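Local atomic coordinates of putative Glycosidase (Bacteroides thetaiotaomicron, PDB entry 3R67), a protein that is of unassigned precise function but belongs to a superfamily of five-bladed beta-propeller proteins. Residues 24-29 with 93-98; 31-36 with 44-49; 100-105 with 155-160. All coordinates share one frame; numbering follows the deposited sequence.

Contact 1 (24-29 with 93-98); sequences NPIVSP and LHFNRM
In this five-bladed beta-propeller, segment 24-29, near the N terminus, lies beside the outermost strand of the first four-stranded blade, 96-97. Ile26 and Val27 both bond to Val346 as a classic beta bulge, so the segment joins strand 345-351 to this blade, consistent with closure of the propeller ring. Ile26 and Phe95 lie alongside each other and point the same way. With CG1 of Ile26 in the crowded position between N and C (chi1 63°), its CD1 lands over one face of the Phe95 ring, toward the rim, 4.0 Å from the centroid in a CH-pi contact. Its other branch, CG2, rests 3.5 Å from Leu93 O. Between the backbones, a water donates to Ile26 O and accepts from Phe95 N. Arg97 bends at chi3 (66°), which lays its guanidinium flat under Val27 CG1, 3.7 Å from Arg97 CZ. Glu47 forms a salt bridge with NH2 and Tyr67 OH bonds to NE, fixing the plane's rotation. Two weak bonds converge on one carbonyl oxygen: Arg97 NH2 lies 2.8 Å and Arg97 NH1 3.1 Å from Ser28 O, while a second water links Arg97 NH1 to Pro29 O.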
loop_
_atom_site.group_PDB
_atom_site.type_symbol
_atom_site.label_atom_id
_atom_site.label_comp_id
_atom_site.label_asym_id
_atom_site.label_seq_id
_atom_site.Cartn_x
_atom_site.Cartn_y
_atom_site.Cartn_z
ATOM N N ASN A 24 -17.531 -7.201 -4.659
ATOM C CA ASN A 24 -16.183 -7.756 -4.703
ATOM C C ASN A 24 -16.111 -9.121 -5.418
ATOM O O ASN A 24 -17.029 -9.919 -5.302
ATOM C CB ASN A 24 -15.641 -7.897 -3.284
ATOM C CG ASN A 24 -15.435 -6.562 -2.629
ATOM O OD1 ASN A 24 -14.934 -5.625 -3.251
ATOM N ND2 ASN A 24 -15.723 -6.462 -1.335
ATOM N N PRO A 25 -15.013 -9.403 -6.171
ATOM C CA PRO A 25 -13.829 -8.536 -6.405
ATOM C C PRO A 25 -14.127 -7.412 -7.377
ATOM O O PRO A 25 -14.894 -7.565 -8.314
ATOM C CB PRO A 25 -12.793 -9.501 -6.991
ATOM C CG PRO A 25 -13.596 -10.572 -7.656
ATOM C CD PRO A 25 -14.883 -10.701 -6.871
ATOM N N ILE A 26 -13.519 -6.272 -7.138
ATOM C CA ILE A 26 -13.666 -5.144 -8.042
ATOM C C ILE A 26 -12.670 -5.306 -9.232
ATOM O O ILE A 26 -12.938 -4.778 -10.299
ATOM C CB ILE A 26 -13.501 -3.776 -7.325
ATOM C CG1 ILE A 26 -12.095 -3.581 -6.712
ATOM C CG2 ILE A 26 -14.590 -3.606 -6.264
ATOM C CD1 ILE A 26 -11.679 -2.144 -6.530
ATOM N N VAL A 27 -11.536 -6.009 -9.049
ATOM C CA VAL A 27 -10.525 -6.262 -10.087
ATOM C C VAL A 27 -10.101 -7.724 -9.985
ATOM O O VAL A 27 -9.787 -8.211 -8.899
ATOM C CB VAL A 27 -9.280 -5.307 -10.050
ATOM C CG1 VAL A 27 -8.374 -5.539 -11.268
ATOM C CG2 VAL A 27 -9.691 -3.839 -10.003
ATOM N N SER A 28 -10.090 -8.408 -11.117
ATOM C CA SER A 28 -9.724 -9.821 -11.289
ATOM C C SER A 28 -8.784 -9.961 -12.471
ATOM O O SER A 28 -8.799 -9.073 -13.309
ATOM C CB SER A 28 -10.974 -10.690 -11.494
ATOM O OG SER A 28 -11.877 -10.615 -10.408
ATOM N N PRO A 29 -7.962 -11.042 -12.590
ATOM C CA PRO A 29 -7.106 -11.173 -13.772
ATOM C C PRO A 29 -7.913 -11.244 -15.084
ATOM O O PRO A 29 -9.028 -11.768 -15.118
ATOM C CB PRO A 29 -6.354 -12.491 -13.536
ATOM C CG PRO A 29 -6.542 -12.814 -12.158
ATOM C CD PRO A 29 -7.802 -12.197 -11.691
ATOM N N LEU A 93 -17.381 1.746 -6.058
ATOM C CA LEU A 93 -17.797 0.344 -5.969
ATOM C C LEU A 93 -17.719 -0.368 -7.316
ATOM O O LEU A 93 -17.224 -1.499 -7.367
ATOM C CB LEU A 93 -19.238 0.240 -5.438
ATOM C CG LEU A 93 -19.597 0.880 -4.094
ATOM C CD1 LEU A 93 -21.084 0.730 -3.815
ATOM C CD2 LEU A 93 -18.796 0.293 -2.962
ATOM N N HIS A 94 -18.235 0.261 -8.396
ATOM C CA HIS A 94 -18.192 -0.340 -9.725
ATOM C C HIS A 94 -17.093 0.321 -10.553
ATOM O O HIS A 94 -17.079 1.532 -10.733
ATOM C CB HIS A 94 -19.538 -0.268 -10.452
ATOM C CG HIS A 94 -19.452 -0.891 -11.816
ATOM N ND1 HIS A 94 -19.485 -2.272 -11.988
ATOM C CD2 HIS A 94 -19.270 -0.306 -13.020
ATOM C CE1 HIS A 94 -19.337 -2.471 -13.290
ATOM N NE2 HIS A 94 -19.206 -1.320 -13.950
ATOM N N PHE A 95 -16.184 -0.493 -11.056
ATOM C CA PHE A 95 -15.005 -0.025 -11.761
ATOM C C PHE A 95 -14.928 -0.463 -13.196
ATOM O O PHE A 95 -15.345 -1.571 -13.541
ATOM C CB PHE A 95 -13.755 -0.576 -11.038
ATOM C CG PHE A 95 -13.435 0.175 -9.769
ATOM C CD1 PHE A 95 -14.113 -0.107 -8.581
ATOM C CD2 PHE A 95 -12.472 1.176 -9.763
ATOM C CE1 PHE A 95 -13.847 0.625 -7.418
ATOM C CE2 PHE A 95 -12.202 1.899 -8.599
ATOM C CZ PHE A 95 -12.888 1.618 -7.433
ATOM N N ASN A 96 -14.362 0.428 -14.033
ATOM C CA ASN A 96 -13.983 0.189 -15.428
ATOM C C ASN A 96 -12.476 0.142 -15.470
ATOM O O ASN A 96 -11.838 0.635 -14.540
ATOM C CB ASN A 96 -14.563 1.199 -16.397
ATOM C CG ASN A 96 -16.029 0.987 -16.646
ATOM O OD1 ASN A 96 -16.455 -0.060 -17.157
ATOM N ND2 ASN A 96 -16.823 1.994 -16.347
ATOM N N ARG A 97 -11.895 -0.491 -16.484
ATOM C CA ARG A 97 -10.447 -0.684 -16.519
ATOM C C ARG A 97 -9.835 -0.379 -17.871
ATOM O O ARG A 97 -10.418 -0.667 -18.920
ATOM C CB ARG A 97 -10.124 -2.150 -16.172
ATOM C CG ARG A 97 -10.403 -2.542 -14.716
ATOM C CD ARG A 97 -10.701 -4.029 -14.549
ATOM N NE ARG A 97 -9.559 -4.883 -14.859
ATOM C CZ ARG A 97 -9.579 -6.205 -14.754
ATOM N NH1 ARG A 97 -10.690 -6.831 -14.394
ATOM N NH2 ARG A 97 -8.494 -6.913 -15.028
HETATM N N MSE A 98 -8.610 0.154 -17.834
HETATM C CA MSE A 98 -7.791 0.320 -19.026
HETATM C C MSE A 98 -7.253 -1.052 -19.406
HETATM O O MSE A 98 -7.095 -1.912 -18.526
HETATM C CB MSE A 98 -6.683 1.354 -18.816
HETATM C CG MSE A 98 -7.237 2.785 -18.808
HETATM SE SE MSE A 98 -5.873 4.146 -18.557
HETATM C CE MSE A 98 -4.706 3.726 -20.092
HETATM O O HOH W 1 -15.670 -3.615 -10.687
HETATM O O HOH W 2 -11.330 -9.644 -15.176
#

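Contact 2 (31-36 with 44-49); sequences TTTVFY and VAWESS
Phe35 and Val44 form an antiparallel hydrogen-bonded pair, with Val44 N 2.7 Å from Phe35 O and Phe35 N 2.8 Å from Val44 O, after which the second segment folds through an inverse gamma turn centred on Ala45 and a type I beta turn from Ala45 to Ser48. The first of these bonds lies in the carbonyl plane, whereas Phe35 N approaches Val44 O from above it. CA-H...O contacts, Ala45 CA to Thr33 O and Val34 CA to Val44 O, extend the pairing at the open end of this beta-hairpin. Trp46 carries CG in the crowded position between N and C (chi1 65°), which brings Trp46 CD1 to 3.4 Å from Phe35 CB. The Phe35 ring, with CG anti to its backbone N (chi1 159°), turns an edge toward the indole face in an offset edge-to-face pair, the planes at 74°. Glu47 CG covers one face of the same indole over its centre. Beyond CG the glutamate is extended and crosses Thr33 at about a right angle. Thr33 OG1 donates to the anti lone pair of Glu47 OE2 over 2.7 Å, while OE1 is held by Arg97 and Tyr67. This buried charge is thus gripped at both oxygens, probably favouring its ionised form. A water bridges Thr33 O and Glu47 N. At the other end of the contact from the Phe35-Val44 pair, Thr31 CG2 packs 3.5 Å from Ser48 O, and Ser48 OG turns back to bond Ala45 O within the turn. The contact packs against the first blade: Trp46 rests on Tyr67 and Ala69 of strand 62-70 and on Arg83 of strand 82-89, its NE1 bonded to Thr99 O, and the hairpin of strands 35-37 and 42-44 leads through this turn into strand 50-59.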
loop_
_atom_site.group_PDB
_atom_site.type_symbol
_atom_site.label_atom_id
_atom_site.label_comp_id
_atom_site.label_asym_id
_atom_site.label_seq_id
_atom_site.Cartn_x
_atom_site.Cartn_y
_atom_site.Cartn_z
ATOM N N THR A 31 -7.106 -12.472 -18.945
ATOM C CA THR A 31 -6.156 -13.192 -19.789
ATOM C C THR A 31 -6.198 -12.704 -21.256
ATOM O O THR A 31 -5.301 -13.055 -22.021
ATOM C CB THR A 31 -6.441 -14.712 -19.737
ATOM O OG1 THR A 31 -7.755 -14.961 -20.220
ATOM C CG2 THR A 31 -6.277 -15.309 -18.326
ATOM N N THR A 32 -7.191 -11.867 -21.636
ATOM C CA THR A 32 -7.355 -11.399 -23.025
ATOM C C THR A 32 -6.657 -10.061 -23.305
ATOM O O THR A 32 -6.463 -9.735 -24.473
ATOM C CB THR A 32 -8.841 -11.238 -23.373
ATOM O OG1 THR A 32 -9.385 -10.142 -22.627
ATOM C CG2 THR A 32 -9.649 -12.521 -23.141
ATOM N N THR A 33 -6.326 -9.262 -22.273
ATOM C CA THR A 33 -5.678 -7.967 -22.522
ATOM C C THR A 33 -4.185 -8.174 -22.792
ATOM O O THR A 33 -3.555 -9.077 -22.237
ATOM C CB THR A 33 -5.904 -7.001 -21.378
ATOM O OG1 THR A 33 -5.431 -7.611 -20.186
ATOM C CG2 THR A 33 -7.366 -6.578 -21.241
ATOM N N VAL A 34 -3.623 -7.339 -23.640
ATOM C CA VAL A 34 -2.235 -7.500 -24.040
ATOM C C VAL A 34 -1.507 -6.139 -23.961
ATOM O O VAL A 34 -2.125 -5.072 -24.008
ATOM C CB VAL A 34 -2.224 -8.115 -25.479
ATOM C CG1 VAL A 34 -2.864 -7.185 -26.500
ATOM C CG2 VAL A 34 -0.837 -8.544 -25.919
ATOM N N PHE A 35 -0.182 -6.207 -23.812
ATOM C CA PHE A 35 0.694 -5.046 -23.736
ATOM C C PHE A 35 2.022 -5.340 -24.404
ATOM O O PHE A 35 2.560 -6.429 -24.236
ATOM C CB PHE A 35 0.891 -4.676 -22.259
ATOM C CG PHE A 35 2.083 -3.845 -21.869
ATOM C CD1 PHE A 35 2.120 -2.480 -22.151
ATOM C CD2 PHE A 35 3.094 -4.387 -21.080
ATOM C CE1 PHE A 35 3.174 -1.683 -21.702
ATOM C CE2 PHE A 35 4.157 -3.597 -20.644
ATOM C CZ PHE A 35 4.199 -2.251 -20.976
ATOM N N TYR A 36 2.557 -4.388 -25.157
ATOM C CA TYR A 36 3.875 -4.597 -25.724
ATOM C C TYR A 36 4.911 -4.114 -24.717
ATOM O O TYR A 36 5.031 -2.905 -24.478
ATOM C CB TYR A 36 4.032 -3.912 -27.072
ATOM C CG TYR A 36 5.253 -4.416 -27.792
ATOM C CD1 TYR A 36 5.179 -5.525 -28.629
ATOM C CD2 TYR A 36 6.502 -3.849 -27.562
ATOM C CE1 TYR A 36 6.302 -6.012 -29.281
ATOM C CE2 TYR A 36 7.642 -4.347 -28.183
ATOM C CZ TYR A 36 7.533 -5.420 -29.058
ATOM O OH TYR A 36 8.642 -5.918 -29.684
ATOM N N VAL A 44 2.782 -9.088 -24.065
ATOM C CA VAL A 44 2.621 -9.685 -22.761
ATOM C C VAL A 44 1.170 -9.522 -22.282
ATOM O O VAL A 44 0.612 -8.418 -22.294
ATOM C CB VAL A 44 3.639 -9.000 -21.783
ATOM C CG1 VAL A 44 3.406 -9.393 -20.337
ATOM C CG2 VAL A 44 5.086 -9.272 -22.181
ATOM N N ALA A 45 0.580 -10.630 -21.850
ATOM C CA ALA A 45 -0.701 -10.696 -21.135
ATOM C C ALA A 45 -0.403 -10.292 -19.692
ATOM O O ALA A 45 -0.258 -11.132 -18.797
ATOM C CB ALA A 45 -1.296 -12.093 -21.263
ATOM N N TRP A 46 -0.210 -8.979 -19.505
ATOM C CA TRP A 46 0.326 -8.289 -18.346
ATOM C C TRP A 46 -0.551 -8.427 -17.062
ATOM O O TRP A 46 -0.015 -8.182 -15.979
ATOM C CB TRP A 46 0.506 -6.799 -18.686
ATOM C CG TRP A 46 -0.785 -6.085 -18.967
ATOM C CD1 TRP A 46 -1.451 -6.027 -20.154
ATOM C CD2 TRP A 46 -1.573 -5.340 -18.025
ATOM N NE1 TRP A 46 -2.595 -5.285 -20.020
ATOM C CE2 TRP A 46 -2.704 -4.857 -18.720
ATOM C CE3 TRP A 46 -1.424 -5.024 -16.656
ATOM C CZ2 TRP A 46 -3.664 -4.038 -18.110
ATOM C CZ3 TRP A 46 -2.387 -4.233 -16.050
ATOM C CH2 TRP A 46 -3.499 -3.760 -16.771
ATOM N N GLU A 47 -1.831 -8.826 -17.152
ATOM C CA GLU A 47 -2.678 -8.992 -15.950
ATOM C C GLU A 47 -3.393 -10.356 -15.978
ATOM O O GLU A 47 -4.475 -10.494 -15.423
ATOM C CB GLU A 47 -3.716 -7.843 -15.833
ATOM C CG GLU A 47 -4.618 -7.671 -17.047
ATOM C CD GLU A 47 -5.679 -6.589 -16.986
ATOM O OE1 GLU A 47 -5.948 -6.076 -15.877
ATOM O OE2 GLU A 47 -6.272 -6.278 -18.045
ATOM N N SER A 48 -2.786 -11.355 -16.618
ATOM C CA SER A 48 -3.418 -12.647 -16.824
ATOM C C SER A 48 -3.351 -13.595 -15.623
ATOM O O SER A 48 -4.188 -14.510 -15.590
ATOM C CB SER A 48 -2.772 -13.361 -18.005
ATOM O OG SER A 48 -1.387 -13.551 -17.782
ATOM N N SER A 49 -2.407 -13.427 -14.655
ATOM C CA SER A 49 -2.344 -14.401 -13.568
ATOM C C SER A 49 -2.985 -13.876 -12.280
ATOM O O SER A 49 -3.782 -14.611 -11.684
ATOM C CB SER A 49 -0.904 -14.822 -13.286
ATOM O OG SER A 49 -0.085 -13.726 -12.915
HETATM O O HOH W 3 -3.527 -9.720 -19.563
#

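Contact 3 (100-105 with 155-160); sequences VPVFYP and QIWEKY
Two neighbouring blades of the beta-propeller meet here. Segment 100-105 follows the first blade and bonds through Val102 and Phe103 to Leu84 of strand 82-89; segment 155-160 leads into strand 158-162, the outermost of the second blade. Their touching parts run in roughly the same direction. Aromatic packing dominates. Phe103, with CG anti to the backbone N (chi1 -164°), crosses Trp157 at about a right angle and turns its edge to the indole face, the centroid of its ring 5.2 Å from that of the five-membered ring of Trp157. The planes stand 76° apart, and Phe103 CD1 makes the nearest approach, 3.6 Å from both CG and CB of Trp157. Met134 and Ala149 of the second blade pack against both aromatic side chains, and Tyr136 meets the Phe103 ring edge-to-face, so the buried phenylalanine is packed between strand 82-89 of the first blade and strands 132-139 and 144-151 of the second. Apolar contact continues along Lys159, whose extended chain meets Phe103 tip to tip, Lys159 CE lying 3.7 Å from Phe103 CZ. The ammonium itself is too far from that ring for more than a weak cation-pi attraction. Looser van der Waals contacts flank the aromatic pair, Val102 CG1 4.2 Å from Gln155 OE1 and Val102 O 3.7 Å from Trp157 CD1. Polar interactions gather at the end of the lysine. Salt bridges to Asp108 and to Glu114 of helix 111-114 hold NZ, and these acidic partners would be expected to stabilise its charged form. From that position Lys159 NZ donates to Tyr104 O over 2.9 Å, standing 38° out of the carbonyl plane.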
loop_
_atom_site.group_PDB
_atom_site.type_symbol
_atom_site.label_atom_id
_atom_site.label_comp_id
_atom_site.label_asym_id
_atom_site.label_seq_id
_atom_site.Cartn_x
_atom_site.Cartn_y
_atom_site.Cartn_z
ATOM N N VAL A 100 -4.383 -1.598 -20.879
ATOM C CA VAL A 100 -2.920 -1.555 -20.852
ATOM C C VAL A 100 -2.459 -1.031 -19.468
ATOM O O VAL A 100 -3.211 -0.266 -18.831
ATOM C CB VAL A 100 -2.334 -0.707 -22.019
ATOM C CG1 VAL A 100 -2.504 -1.424 -23.356
ATOM C CG2 VAL A 100 -2.914 0.714 -22.064
ATOM N N PRO A 101 -1.250 -1.421 -18.964
ATOM C CA PRO A 101 -0.791 -0.869 -17.677
ATOM C C PRO A 101 -0.351 0.584 -17.843
ATOM O O PRO A 101 -0.034 0.993 -18.965
ATOM C CB PRO A 101 0.379 -1.789 -17.291
ATOM C CG PRO A 101 0.927 -2.260 -18.573
ATOM C CD PRO A 101 -0.230 -2.316 -19.549
ATOM N N VAL A 102 -0.328 1.360 -16.749
ATOM C CA VAL A 102 0.075 2.777 -16.808
ATOM C C VAL A 102 1.480 2.956 -16.172
ATOM O O VAL A 102 2.108 4.001 -16.371
ATOM C CB VAL A 102 -0.970 3.726 -16.142
ATOM C CG1 VAL A 102 -2.261 3.767 -16.962
ATOM C CG2 VAL A 102 -1.244 3.347 -14.679
ATOM N N PHE A 103 1.966 1.941 -15.438
ATOM C CA PHE A 103 3.247 2.001 -14.748
ATOM C C PHE A 103 3.887 0.622 -14.780
ATOM O O PHE A 103 3.229 -0.379 -14.462
ATOM C CB PHE A 103 3.049 2.515 -13.314
ATOM C CG PHE A 103 4.322 2.976 -12.663
ATOM C CD1 PHE A 103 4.821 4.251 -12.910
ATOM C CD2 PHE A 103 4.983 2.168 -11.742
ATOM C CE1 PHE A 103 5.987 4.694 -12.287
ATOM C CE2 PHE A 103 6.130 2.619 -11.096
ATOM C CZ PHE A 103 6.632 3.874 -11.383
ATOM N N TYR A 104 5.157 0.554 -15.235
ATOM C CA TYR A 104 5.829 -0.726 -15.454
ATOM C C TYR A 104 7.317 -0.583 -15.631
ATOM O O TYR A 104 7.761 0.517 -15.958
ATOM C CB TYR A 104 5.237 -1.380 -16.747
ATOM C CG TYR A 104 5.021 -0.407 -17.882
ATOM C CD1 TYR A 104 6.050 -0.093 -18.761
ATOM C CD2 TYR A 104 3.775 0.197 -18.084
ATOM C CE1 TYR A 104 5.861 0.819 -19.792
ATOM C CE2 TYR A 104 3.586 1.133 -19.091
ATOM C CZ TYR A 104 4.631 1.433 -19.948
ATOM O OH TYR A 104 4.452 2.344 -20.949
ATOM N N PRO A 105 8.113 -1.686 -15.554
ATOM C CA PRO A 105 9.540 -1.563 -15.871
ATOM C C PRO A 105 9.718 -1.231 -17.356
ATOM O O PRO A 105 9.030 -1.795 -18.218
ATOM C CB PRO A 105 10.112 -2.942 -15.491
ATOM C CG PRO A 105 9.009 -3.871 -15.586
ATOM C CD PRO A 105 7.771 -3.081 -15.201
ATOM N N GLN A 155 -1.412 8.899 -15.489
ATOM C CA GLN A 155 -1.061 8.188 -16.739
ATOM C C GLN A 155 0.423 8.312 -17.033
ATOM O O GLN A 155 1.091 7.323 -17.330
ATOM C CB GLN A 155 -1.844 8.752 -17.935
ATOM C CG GLN A 155 -3.344 8.797 -17.812
ATOM C CD GLN A 155 -4.057 7.558 -18.250
ATOM O OE1 GLN A 155 -3.733 6.935 -19.270
ATOM N NE2 GLN A 155 -5.241 7.396 -17.726
ATOM N N ILE A 156 0.920 9.575 -17.001
ATOM C CA ILE A 156 2.300 9.951 -17.280
ATOM C C ILE A 156 3.017 10.096 -15.954
ATOM O O ILE A 156 2.737 11.030 -15.203
ATOM C CB ILE A 156 2.401 11.246 -18.156
ATOM C CG1 ILE A 156 1.463 11.228 -19.405
ATOM C CG2 ILE A 156 3.848 11.565 -18.537
ATOM C CD1 ILE A 156 1.629 10.085 -20.422
ATOM N N TRP A 157 3.935 9.162 -15.663
ATOM C CA TRP A 157 4.686 9.149 -14.410
ATOM C C TRP A 157 6.166 9.471 -14.600
ATOM O O TRP A 157 6.799 9.019 -15.556
ATOM C CB TRP A 157 4.569 7.784 -13.730
ATOM C CG TRP A 157 3.182 7.478 -13.244
ATOM C CD1 TRP A 157 2.189 6.853 -13.940
ATOM C CD2 TRP A 157 2.633 7.796 -11.953
ATOM N NE1 TRP A 157 1.057 6.752 -13.162
ATOM C CE2 TRP A 157 1.294 7.347 -11.946
ATOM C CE3 TRP A 157 3.146 8.417 -10.795
ATOM C CZ2 TRP A 157 0.454 7.521 -10.835
ATOM C CZ3 TRP A 157 2.306 8.625 -9.713
ATOM C CH2 TRP A 157 0.980 8.170 -9.727
ATOM N N GLU A 158 6.712 10.247 -13.665
ATOM C CA GLU A 158 8.135 10.591 -13.607
ATOM C C GLU A 158 8.744 9.775 -12.476
ATOM O O GLU A 158 8.253 9.869 -11.350
ATOM C CB GLU A 158 8.324 12.111 -13.419
ATOM C CG GLU A 158 9.231 12.781 -14.440
ATOM C CD GLU A 158 10.721 12.541 -14.283
ATOM O OE1 GLU A 158 11.336 13.181 -13.399
ATOM O OE2 GLU A 158 11.291 11.782 -15.101
ATOM N N LYS A 159 9.742 8.907 -12.795
ATOM C CA LYS A 159 10.427 8.046 -11.828
ATOM C C LYS A 159 11.652 8.763 -11.262
ATOM O O LYS A 159 12.488 9.261 -12.028
ATOM C CB LYS A 159 10.835 6.698 -12.454
ATOM C CG LYS A 159 9.678 5.811 -12.888
ATOM C CD LYS A 159 10.208 4.539 -13.532
ATOM C CE LYS A 159 9.099 3.673 -14.093
ATOM N NZ LYS A 159 9.614 2.452 -14.758
ATOM N N TYR A 160 11.776 8.793 -9.935
ATOM C CA TYR A 160 12.876 9.487 -9.267
ATOM C C TYR A 160 13.865 8.534 -8.584
ATOM O O TYR A 160 14.915 8.988 -8.124
ATOM C CB TYR A 160 12.323 10.463 -8.220
ATOM C CG TYR A 160 11.654 11.647 -8.882
ATOM C CD1 TYR A 160 12.405 12.719 -9.356
ATOM C CD2 TYR A 160 10.282 11.667 -9.098
ATOM C CE1 TYR A 160 11.803 13.783 -10.021
ATOM C CE2 TYR A 160 9.667 12.729 -9.750
ATOM C CZ TYR A 160 10.431 13.789 -10.207
ATOM O OH TYR A 160 9.836 14.854 -10.837
#

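Overall arrangement
From the N terminus, residues 24-29 form the first side of contact 1, and contact 2 follows a few residues on, closing the short loop between 31-36 and 44-49. Strands 50-59, 62-70 and 82-89 come next, and 93-98 then closes contact 1, so that contact 2 lies within its longer loop. Contact 3 comes afterwards in series: it opens at 100-105 and closes at 155-160, spanning most of the second blade. Contact 1 ties strand 345-351 to the first blade, and contact 3 ties the first blade to the second. Contact 2 adjoins both, through the Arg97-Glu47 salt bridge and through Phe35 and Trp46 packing on Pro101.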